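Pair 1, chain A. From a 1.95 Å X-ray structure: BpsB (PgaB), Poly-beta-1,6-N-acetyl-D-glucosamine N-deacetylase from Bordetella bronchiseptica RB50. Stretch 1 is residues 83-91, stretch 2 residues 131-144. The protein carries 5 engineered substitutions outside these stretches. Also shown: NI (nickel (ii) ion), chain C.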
# COMPACT_ATOMS: atom_id res chain seq x y z
N ASP A 83 -2.87 1.07 -4.18
CA ASP A 83 -2.46 2.06 -3.18
C ASP A 83 -2.53 3.50 -3.71
O ASP A 83 -2.62 3.70 -4.91
CB ASP A 83 -1.05 1.79 -2.66
CG ASP A 83 -0.55 0.39 -2.98
OD1 ASP A 83 -1.24 -0.59 -2.63
OD2 ASP A 83 0.54 0.27 -3.58
N ASP A 84 -2.53 4.45 -2.77
CA ASP A 84 -2.32 5.90 -2.98
C ASP A 84 -3.64 6.65 -2.93
O ASP A 84 -3.66 7.85 -2.69
CB ASP A 84 -1.59 6.24 -4.28
CG ASP A 84 -0.11 5.90 -4.24
OD1 ASP A 84 0.34 5.25 -3.28
OD2 ASP A 84 0.61 6.27 -5.20
N GLY A 85 -4.75 5.95 -3.16
CA GLY A 85 -6.06 6.53 -2.91
C GLY A 85 -6.49 7.60 -3.91
O GLY A 85 -7.30 8.48 -3.58
N TYR A 86 -5.98 7.53 -5.13
CA TYR A 86 -6.45 8.44 -6.18
C TYR A 86 -7.93 8.20 -6.53
O TYR A 86 -8.46 7.13 -6.25
CB TYR A 86 -5.56 8.32 -7.42
CG TYR A 86 -4.24 9.06 -7.28
CD1 TYR A 86 -4.15 10.43 -7.53
CD2 TYR A 86 -3.08 8.39 -6.93
CE1 TYR A 86 -2.95 11.10 -7.42
CE2 TYR A 86 -1.87 9.05 -6.81
CZ TYR A 86 -1.81 10.40 -7.06
OH TYR A 86 -0.60 11.06 -6.94
N ALA A 87 -8.58 9.20 -7.16
CA ALA A 87 -10.02 9.15 -7.40
C ALA A 87 -10.44 7.99 -8.29
O ALA A 87 -11.53 7.43 -8.13
CB ALA A 87 -10.51 10.47 -8.01
N SER A 88 -9.58 7.63 -9.25
CA SER A 88 -9.91 6.58 -10.20
C SER A 88 -10.06 5.21 -9.51
O SER A 88 -10.69 4.30 -10.05
CB SER A 88 -8.86 6.50 -11.28
OG SER A 88 -7.63 6.07 -10.70
N THR A 89 -9.49 5.07 -8.32
CA THR A 89 -9.70 3.85 -7.54
C THR A 89 -11.19 3.63 -7.29
O THR A 89 -11.67 2.50 -7.30
CB THR A 89 -8.95 3.90 -6.21
OG1 THR A 89 -7.54 3.98 -6.48
CG2 THR A 89 -9.20 2.61 -5.41
N TYR A 90 -11.93 4.71 -7.10
CA TYR A 90 -13.36 4.60 -6.83
C TYR A 90 -14.20 4.54 -8.11
O TYR A 90 -15.16 3.78 -8.21
CB TYR A 90 -13.82 5.77 -5.95
CG TYR A 90 -15.31 5.76 -5.66
CD1 TYR A 90 -15.82 4.98 -4.63
CD2 TYR A 90 -16.19 6.49 -6.43
CE1 TYR A 90 -17.18 4.95 -4.36
CE2 TYR A 90 -17.56 6.47 -6.17
CZ TYR A 90 -18.04 5.68 -5.12
OH TYR A 90 -19.38 5.63 -4.83
N THR A 91 -13.88 5.37 -9.08
CA THR A 91 -14.73 5.45 -10.25
C THR A 91 -14.42 4.39 -11.28
O THR A 91 -15.28 4.04 -12.09
CB THR A 91 -14.63 6.84 -10.91
OG1 THR A 91 -13.26 7.09 -11.22
CG2 THR A 91 -15.09 7.89 -9.95
N HIS A 131 -6.44 18.81 -4.26
CA HIS A 131 -7.10 18.01 -3.25
C HIS A 131 -8.06 16.98 -3.87
O HIS A 131 -8.12 15.84 -3.43
CB HIS A 131 -7.85 18.93 -2.27
CG HIS A 131 -8.43 18.23 -1.08
ND1 HIS A 131 -7.67 17.48 -0.21
CD2 HIS A 131 -9.70 18.17 -0.62
CE1 HIS A 131 -8.45 16.97 0.73
NE2 HIS A 131 -9.69 17.38 0.50
N ASP A 132 -8.78 17.37 -4.92
CA ASP A 132 -9.81 16.47 -5.45
C ASP A 132 -9.27 15.44 -6.45
O ASP A 132 -10.04 14.71 -7.08
CB ASP A 132 -10.94 17.28 -6.09
CG ASP A 132 -10.44 18.49 -6.84
OD1 ASP A 132 -9.22 18.55 -7.11
OD2 ASP A 132 -11.26 19.37 -7.18
N PHE A 133 -7.95 15.33 -6.56
CA PHE A 133 -7.37 14.18 -7.26
C PHE A 133 -7.54 12.88 -6.48
O PHE A 133 -7.38 11.79 -7.02
CB PHE A 133 -5.88 14.39 -7.56
CG PHE A 133 -5.61 15.17 -8.81
CD1 PHE A 133 -6.57 16.02 -9.33
CD2 PHE A 133 -4.42 15.03 -9.50
CE1 PHE A 133 -6.35 16.74 -10.51
CE2 PHE A 133 -4.18 15.75 -10.68
CZ PHE A 133 -5.15 16.59 -11.18
N PHE A 134 -7.85 13.01 -5.19
CA PHE A 134 -7.98 11.83 -4.33
C PHE A 134 -9.43 11.49 -3.97
O PHE A 134 -10.27 12.38 -3.86
CB PHE A 134 -7.16 12.06 -3.06
CG PHE A 134 -5.70 12.24 -3.33
CD1 PHE A 134 -4.89 11.14 -3.53
CD2 PHE A 134 -5.15 13.49 -3.46
CE1 PHE A 134 -3.55 11.29 -3.83
CE2 PHE A 134 -3.81 13.65 -3.74
CZ PHE A 134 -3.01 12.55 -3.93
N MET A 135 -9.69 10.20 -3.77
CA MET A 135 -10.95 9.71 -3.22
C MET A 135 -11.32 10.40 -1.93
O MET A 135 -10.45 10.71 -1.10
CB MET A 135 -10.87 8.21 -2.93
CG MET A 135 -11.07 7.32 -4.09
SD MET A 135 -11.06 5.61 -3.47
CE MET A 135 -9.38 5.47 -2.91
N THR A 136 -12.61 10.62 -1.74
CA THR A 136 -13.07 11.20 -0.48
C THR A 136 -13.21 10.12 0.58
O THR A 136 -13.20 8.92 0.28
CB THR A 136 -14.39 11.94 -0.65
OG1 THR A 136 -15.43 11.01 -0.97
CG2 THR A 136 -14.26 12.98 -1.77
N TRP A 137 -13.31 10.55 1.83
CA TRP A 137 -13.52 9.62 2.92
C TRP A 137 -14.82 8.86 2.73
O TRP A 137 -14.91 7.68 3.04
CB TRP A 137 -13.52 10.34 4.26
CG TRP A 137 -12.15 10.65 4.85
CD1 TRP A 137 -11.68 11.89 5.18
CD2 TRP A 137 -11.11 9.72 5.17
NE1 TRP A 137 -10.41 11.77 5.70
CE2 TRP A 137 -10.05 10.46 5.73
CE3 TRP A 137 -10.99 8.32 5.08
CZ2 TRP A 137 -8.87 9.85 6.17
CZ3 TRP A 137 -9.82 7.73 5.51
CH2 TRP A 137 -8.77 8.49 6.05
N ALA A 138 -15.85 9.56 2.25
CA ALA A 138 -17.16 8.95 2.03
C ALA A 138 -17.05 7.84 1.00
O ALA A 138 -17.65 6.76 1.16
CB ALA A 138 -18.15 9.98 1.57
N GLN A 139 -16.29 8.09 -0.06
CA GLN A 139 -16.04 7.07 -1.07
C GLN A 139 -15.29 5.85 -0.49
O GLN A 139 -15.65 4.71 -0.76
CB GLN A 139 -15.27 7.68 -2.26
CG GLN A 139 -16.16 8.55 -3.15
CD GLN A 139 -15.38 9.45 -4.09
OE1 GLN A 139 -14.16 9.56 -4.00
NE2 GLN A 139 -16.09 10.12 -4.97
N LEU A 140 -14.26 6.09 0.31
CA LEU A 140 -13.55 4.98 0.95
C LEU A 140 -14.44 4.16 1.87
O LEU A 140 -14.35 2.93 1.90
CB LEU A 140 -12.35 5.49 1.76
CG LEU A 140 -11.15 5.89 0.90
CD1 LEU A 140 -10.24 6.79 1.71
CD2 LEU A 140 -10.38 4.66 0.42
N ARG A 141 -15.29 4.85 2.64
CA ARG A 141 -16.19 4.16 3.54
C ARG A 141 -17.16 3.29 2.75
O ARG A 141 -17.48 2.18 3.16
CB ARG A 141 -16.95 5.16 4.41
CG ARG A 141 -17.98 4.53 5.34
CD ARG A 141 -18.47 5.56 6.34
NE ARG A 141 -19.77 5.23 6.93
CZ ARG A 141 -19.95 4.38 7.95
NH1 ARG A 141 -21.17 4.15 8.42
NH2 ARG A 141 -18.90 3.77 8.49
N GLU A 142 -17.62 3.78 1.60
CA GLU A 142 -18.52 2.99 0.78
C GLU A 142 -17.86 1.70 0.28
O GLU A 142 -18.49 0.63 0.29
CB GLU A 142 -19.02 3.80 -0.42
CG GLU A 142 -20.06 3.05 -1.24
CD GLU A 142 -20.62 3.87 -2.39
OE1 GLU A 142 -20.78 5.10 -2.22
OE2 GLU A 142 -20.90 3.29 -3.46
N MET A 143 -16.60 1.79 -0.14
CA MET A 143 -15.86 0.62 -0.60
C MET A 143 -15.69 -0.38 0.53
O MET A 143 -15.85 -1.59 0.35
CB MET A 143 -14.50 1.04 -1.15
CG MET A 143 -14.61 1.81 -2.46
SD MET A 143 -13.07 1.92 -3.39
CE MET A 143 -11.95 2.56 -2.17
N ALA A 144 -15.32 0.13 1.69
CA ALA A 144 -15.18 -0.69 2.88
C ALA A 144 -16.49 -1.39 3.20
O ALA A 144 -16.51 -2.55 3.56
CB ALA A 144 -14.72 0.15 4.06
NI NI C . 2.24 4.39 -3.05
O HOH W 1 1.42 2.76 -4.14
O HOH W 2 2.76 5.06 -5.04
O HOH W 3 -8.05 9.13 -0.88

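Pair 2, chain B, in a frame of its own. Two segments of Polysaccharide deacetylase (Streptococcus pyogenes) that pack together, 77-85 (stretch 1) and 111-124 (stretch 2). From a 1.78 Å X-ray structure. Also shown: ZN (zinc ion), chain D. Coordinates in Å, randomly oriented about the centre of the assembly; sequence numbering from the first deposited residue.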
# COMPACT_ATOMS: atom_id res chain seq x y z
N ASP B 77 -1.13 0.25 -4.56
CA ASP B 77 -0.29 1.25 -5.20
C ASP B 77 -1.01 1.95 -6.35
O ASP B 77 -1.98 1.43 -6.92
CB ASP B 77 1.01 0.62 -5.73
CG ASP B 77 1.81 -0.08 -4.64
OD1 ASP B 77 1.65 0.27 -3.46
OD2 ASP B 77 2.62 -0.97 -4.99
N ASP B 78 -0.53 3.16 -6.65
CA ASP B 78 -0.78 3.90 -7.89
C ASP B 78 -2.07 4.72 -7.87
O ASP B 78 -2.43 5.33 -8.89
CB ASP B 78 -0.79 2.94 -9.08
CG ASP B 78 0.57 2.34 -9.38
OD1 ASP B 78 1.56 2.82 -8.80
OD2 ASP B 78 0.66 1.37 -10.16
N SER B 79 -2.74 4.76 -6.73
CA SER B 79 -3.89 5.62 -6.49
C SER B 79 -4.83 5.65 -7.70
O SER B 79 -5.19 6.71 -8.22
CB SER B 79 -3.44 7.03 -6.11
OG SER B 79 -2.40 7.49 -6.95
N MET B 80 -5.25 4.46 -8.12
CA MET B 80 -6.14 4.31 -9.26
C MET B 80 -7.59 4.44 -8.81
O MET B 80 -7.95 4.14 -7.67
CB MET B 80 -5.90 2.96 -9.93
CG MET B 80 -4.50 2.85 -10.54
SD MET B 80 -4.12 1.25 -11.28
CE MET B 80 -4.19 0.19 -9.84
N ILE B 81 -8.43 4.92 -9.74
CA ILE B 81 -9.80 5.28 -9.37
C ILE B 81 -10.60 4.04 -8.96
O ILE B 81 -11.55 4.14 -8.18
CB ILE B 81 -10.46 6.05 -10.54
CG1 ILE B 81 -11.83 6.59 -10.11
CG2 ILE B 81 -10.59 5.16 -11.78
CD1 ILE B 81 -11.74 7.61 -8.98
N ASP B 82 -10.21 2.85 -9.44
CA ASP B 82 -10.92 1.65 -9.02
C ASP B 82 -10.76 1.39 -7.52
O ASP B 82 -11.56 0.65 -6.95
CB ASP B 82 -10.46 0.42 -9.83
CG ASP B 82 -8.99 0.07 -9.64
OD1 ASP B 82 -8.26 0.81 -8.95
OD2 ASP B 82 -8.55 -0.96 -10.19
N PHE B 83 -9.75 1.98 -6.86
CA PHE B 83 -9.67 1.85 -5.41
C PHE B 83 -10.87 2.51 -4.74
O PHE B 83 -11.42 1.99 -3.77
CB PHE B 83 -8.36 2.44 -4.88
CG PHE B 83 -8.22 2.32 -3.39
CD1 PHE B 83 -7.78 1.13 -2.81
CD2 PHE B 83 -8.55 3.38 -2.55
CE1 PHE B 83 -7.67 1.01 -1.43
CE2 PHE B 83 -8.44 3.26 -1.18
CZ PHE B 83 -8.00 2.08 -0.62
N TYR B 84 -11.31 3.66 -5.26
CA TYR B 84 -12.49 4.33 -4.73
C TYR B 84 -13.78 3.69 -5.22
O TYR B 84 -14.74 3.54 -4.45
CB TYR B 84 -12.46 5.81 -5.11
CG TYR B 84 -13.66 6.60 -4.67
CD1 TYR B 84 -13.82 6.97 -3.35
CD2 TYR B 84 -14.61 7.03 -5.59
CE1 TYR B 84 -14.91 7.71 -2.94
CE2 TYR B 84 -15.70 7.78 -5.20
CZ TYR B 84 -15.84 8.11 -3.87
OH TYR B 84 -16.93 8.86 -3.47
N ASN B 85 -13.84 3.32 -6.50
CA ASN B 85 -15.10 2.82 -7.06
C ASN B 85 -15.38 1.38 -6.67
O ASN B 85 -16.54 1.00 -6.52
CB ASN B 85 -15.10 2.91 -8.59
CG ASN B 85 -15.19 4.33 -9.10
OD1 ASN B 85 -15.75 5.22 -8.45
ND2 ASN B 85 -14.66 4.55 -10.30
N SER B 111 -6.10 13.87 -13.15
CA SER B 111 -6.27 12.64 -13.91
C SER B 111 -7.56 11.94 -13.52
O SER B 111 -7.76 11.61 -12.34
CB SER B 111 -5.07 11.72 -13.70
OG SER B 111 -5.30 10.45 -14.28
N ALA B 112 -8.43 11.69 -14.50
CA ALA B 112 -9.67 10.96 -14.25
C ALA B 112 -9.42 9.51 -13.89
O ALA B 112 -10.25 8.90 -13.21
CB ALA B 112 -10.58 11.04 -15.47
N ALA B 113 -8.29 8.94 -14.31
CA ALA B 113 -7.95 7.57 -13.96
C ALA B 113 -7.46 7.43 -12.52
O ALA B 113 -7.16 6.30 -12.11
CB ALA B 113 -6.87 7.05 -14.92
N ASN B 114 -7.38 8.51 -11.75
CA ASN B 114 -6.75 8.45 -10.44
C ASN B 114 -7.59 9.14 -9.37
O ASN B 114 -8.49 9.93 -9.67
CB ASN B 114 -5.35 9.08 -10.48
CG ASN B 114 -4.42 8.36 -11.42
OD1 ASN B 114 -4.35 8.68 -12.61
ND2 ASN B 114 -3.71 7.37 -10.90
N LEU B 115 -7.28 8.80 -8.12
CA LEU B 115 -8.02 9.33 -6.98
C LEU B 115 -7.93 10.85 -6.94
O LEU B 115 -6.92 11.44 -7.32
CB LEU B 115 -7.47 8.75 -5.68
CG LEU B 115 -7.48 7.23 -5.54
CD1 LEU B 115 -6.80 6.82 -4.24
CD2 LEU B 115 -8.89 6.69 -5.58
N THR B 116 -9.00 11.47 -6.47
CA THR B 116 -9.05 12.90 -6.25
C THR B 116 -8.86 13.21 -4.77
O THR B 116 -9.03 12.35 -3.91
CB THR B 116 -10.38 13.49 -6.73
OG1 THR B 116 -11.40 13.12 -5.79
CG2 THR B 116 -10.75 12.97 -8.11
N LEU B 117 -8.54 14.47 -4.47
CA LEU B 117 -8.40 14.88 -3.08
C LEU B 117 -9.71 14.73 -2.32
O LEU B 117 -9.73 14.29 -1.17
CB LEU B 117 -7.91 16.32 -2.98
CG LEU B 117 -6.46 16.59 -3.35
CD1 LEU B 117 -6.25 18.11 -3.41
CD2 LEU B 117 -5.48 15.95 -2.39
N LYS B 118 -10.83 15.10 -2.96
CA LYS B 118 -12.12 14.98 -2.30
C LYS B 118 -12.41 13.53 -1.93
O LYS B 118 -12.91 13.24 -0.83
CB LYS B 118 -13.22 15.53 -3.20
CG LYS B 118 -14.61 15.54 -2.58
CD LYS B 118 -15.62 16.20 -3.53
CE LYS B 118 -17.04 16.15 -2.96
NZ LYS B 118 -18.05 16.76 -3.88
N GLN B 119 -12.08 12.60 -2.82
CA GLN B 119 -12.29 11.18 -2.53
C GLN B 119 -11.41 10.72 -1.38
O GLN B 119 -11.86 9.96 -0.52
CB GLN B 119 -12.03 10.35 -3.78
CG GLN B 119 -13.10 10.52 -4.84
CD GLN B 119 -12.63 10.08 -6.22
OE1 GLN B 119 -11.49 9.68 -6.40
NE2 GLN B 119 -13.53 10.16 -7.19
N MET B 120 -10.16 11.17 -1.34
CA MET B 120 -9.27 10.76 -0.25
C MET B 120 -9.78 11.28 1.09
O MET B 120 -9.77 10.55 2.09
CB MET B 120 -7.85 11.24 -0.52
CG MET B 120 -7.22 10.64 -1.77
SD MET B 120 -5.51 11.15 -2.01
CE MET B 120 -5.55 11.77 -3.70
N LYS B 121 -10.25 12.53 1.13
CA LYS B 121 -10.78 13.08 2.37
C LYS B 121 -11.99 12.28 2.85
O LYS B 121 -12.16 12.05 4.05
CB LYS B 121 -11.14 14.55 2.18
CG LYS B 121 -9.94 15.45 1.87
CD LYS B 121 -10.38 16.87 1.55
CE LYS B 121 -9.18 17.79 1.34
NZ LYS B 121 -9.60 19.20 1.10
N GLU B 122 -12.84 11.84 1.91
CA GLU B 122 -13.97 10.99 2.28
C GLU B 122 -13.49 9.68 2.87
O GLU B 122 -13.97 9.24 3.92
CB GLU B 122 -14.86 10.74 1.06
CG GLU B 122 -16.00 9.76 1.32
CD GLU B 122 -16.75 9.33 0.06
OE1 GLU B 122 -16.60 9.99 -1.00
OE2 GLU B 122 -17.49 8.33 0.13
N MET B 123 -12.54 9.03 2.20
CA MET B 123 -12.13 7.68 2.58
C MET B 123 -11.36 7.67 3.90
O MET B 123 -11.41 6.67 4.62
CB MET B 123 -11.29 7.06 1.46
CG MET B 123 -12.11 6.66 0.24
SD MET B 123 -11.16 5.74 -1.00
CE MET B 123 -10.24 7.05 -1.79
N LYS B 124 -10.64 8.75 4.22
CA LYS B 124 -9.91 8.80 5.48
C LYS B 124 -10.84 8.72 6.68
O LYS B 124 -10.42 8.27 7.75
CB LYS B 124 -9.08 10.08 5.56
CG LYS B 124 -7.83 10.09 4.70
CD LYS B 124 -7.05 11.39 4.87
CE LYS B 124 -6.50 11.55 6.28
NZ LYS B 124 -5.61 12.74 6.42
ZN ZN D . 3.54 2.27 -8.81
O HOH W 4 3.19 1.02 -10.81

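Pair 1 and pair 2 share one backbone arrangement: over 14 central residues the N, CA and C atoms superpose with an RMSD of 0.5 Å. In each, a metal-binding loop leads into the start of a helix and packs against a loop that itself opens into a helix. The join is a single beta bridge, between Tyr86(A) and Phe134(A) in pair 1 and between the matching Met80(B) and Asn114(B) in pair 2. Two backbone hydrogen bonds close it. In pair 1, Met135(A) N donates to Gly85(A) O (3.0 Å) and Ala87(A) N to Phe133(A) O (2.9 Å); in pair 2, Leu115(B) N donates to Ser79(B) O (3.0 Å) and Ile81(B) N to Ala113(B) O (3.0 Å). These bonds involve main-chain atoms alone and are present in both pairs, although the six residues that take part in them or form the bridge differ from one pair to the other.

Beyond the bridge, several side chains are the same in kind and place. Asp84(A) and Asp78(B) coincide, and each binds its metal through OD1, the Asp84(A) OD1 to NI and Asp78(B) OD1 to ZN distances both being 2.1 Å. Thr136(A) and Thr116(B) cap the second helix, accepting at OG1 from the backbone N of Gln139(A) (3.2 Å) and of Gln119(B) (3.1 Å). The glutamine returns the bond: its OE1 accepts from the threonine N, at 2.9 Å from Thr136(A) N to Gln139(A) OE1 and 3.1 Å from Thr116(B) N to Gln119(B) OE1. This glutamine also lies flat against the matched tyrosine, with CG of Gln139(A) and of Gln119(B) each 3.6 Å from the ring centroid of Tyr90(A) and Tyr84(B), almost on the ring normal. Both tyrosines are t rotamers that reach a glutamate. Tyr84(B) OH donates to Glu122(B) OE1 at 2.7 Å, whereas Tyr90(A) OH sits nearly equidistant from Glu142(A) OE1 (3.0 Å) and OE2 (3.1 Å), and its bonding there is weak.

At the bridge itself the side chains differ. In pair 1 the bridged residues are both aromatic, and the rings of Tyr86(A) and Phe134(A) form an offset stack, centroids 4.6 Å apart and planes at 26°. Pair 2 replaces this apolar stack with polar anchoring: Asn114(B) ND2 donates to Ser79(B) O (3.1 Å) and, weakly, to Asp78(B) O (3.1 Å), while Asn114(B) OD1 accepts from Ser111(B) OG (2.6 Å). In pair 1 the edge of the Phe134(A) ring meets the equivalent carbonyls, CD1 lying 3.6 Å from Asp84(A) O.

Deeper in, the small Thr89(A) meets a long methionine, its CB 3.7 Å from Met135(A) CE. Pair 2 reverses the sizes: Phe83(B) is the larger residue and Leu115(B) the shorter, with Phe83(B) CD2 4.2 Å from Leu115(B) CD1. The Phe83(B) ring also reaches Met123(B), CE2 to SD 3.7 Å. Total burial hardly changes, 642 Å² in pair 1 and 618 Å² in pair 2.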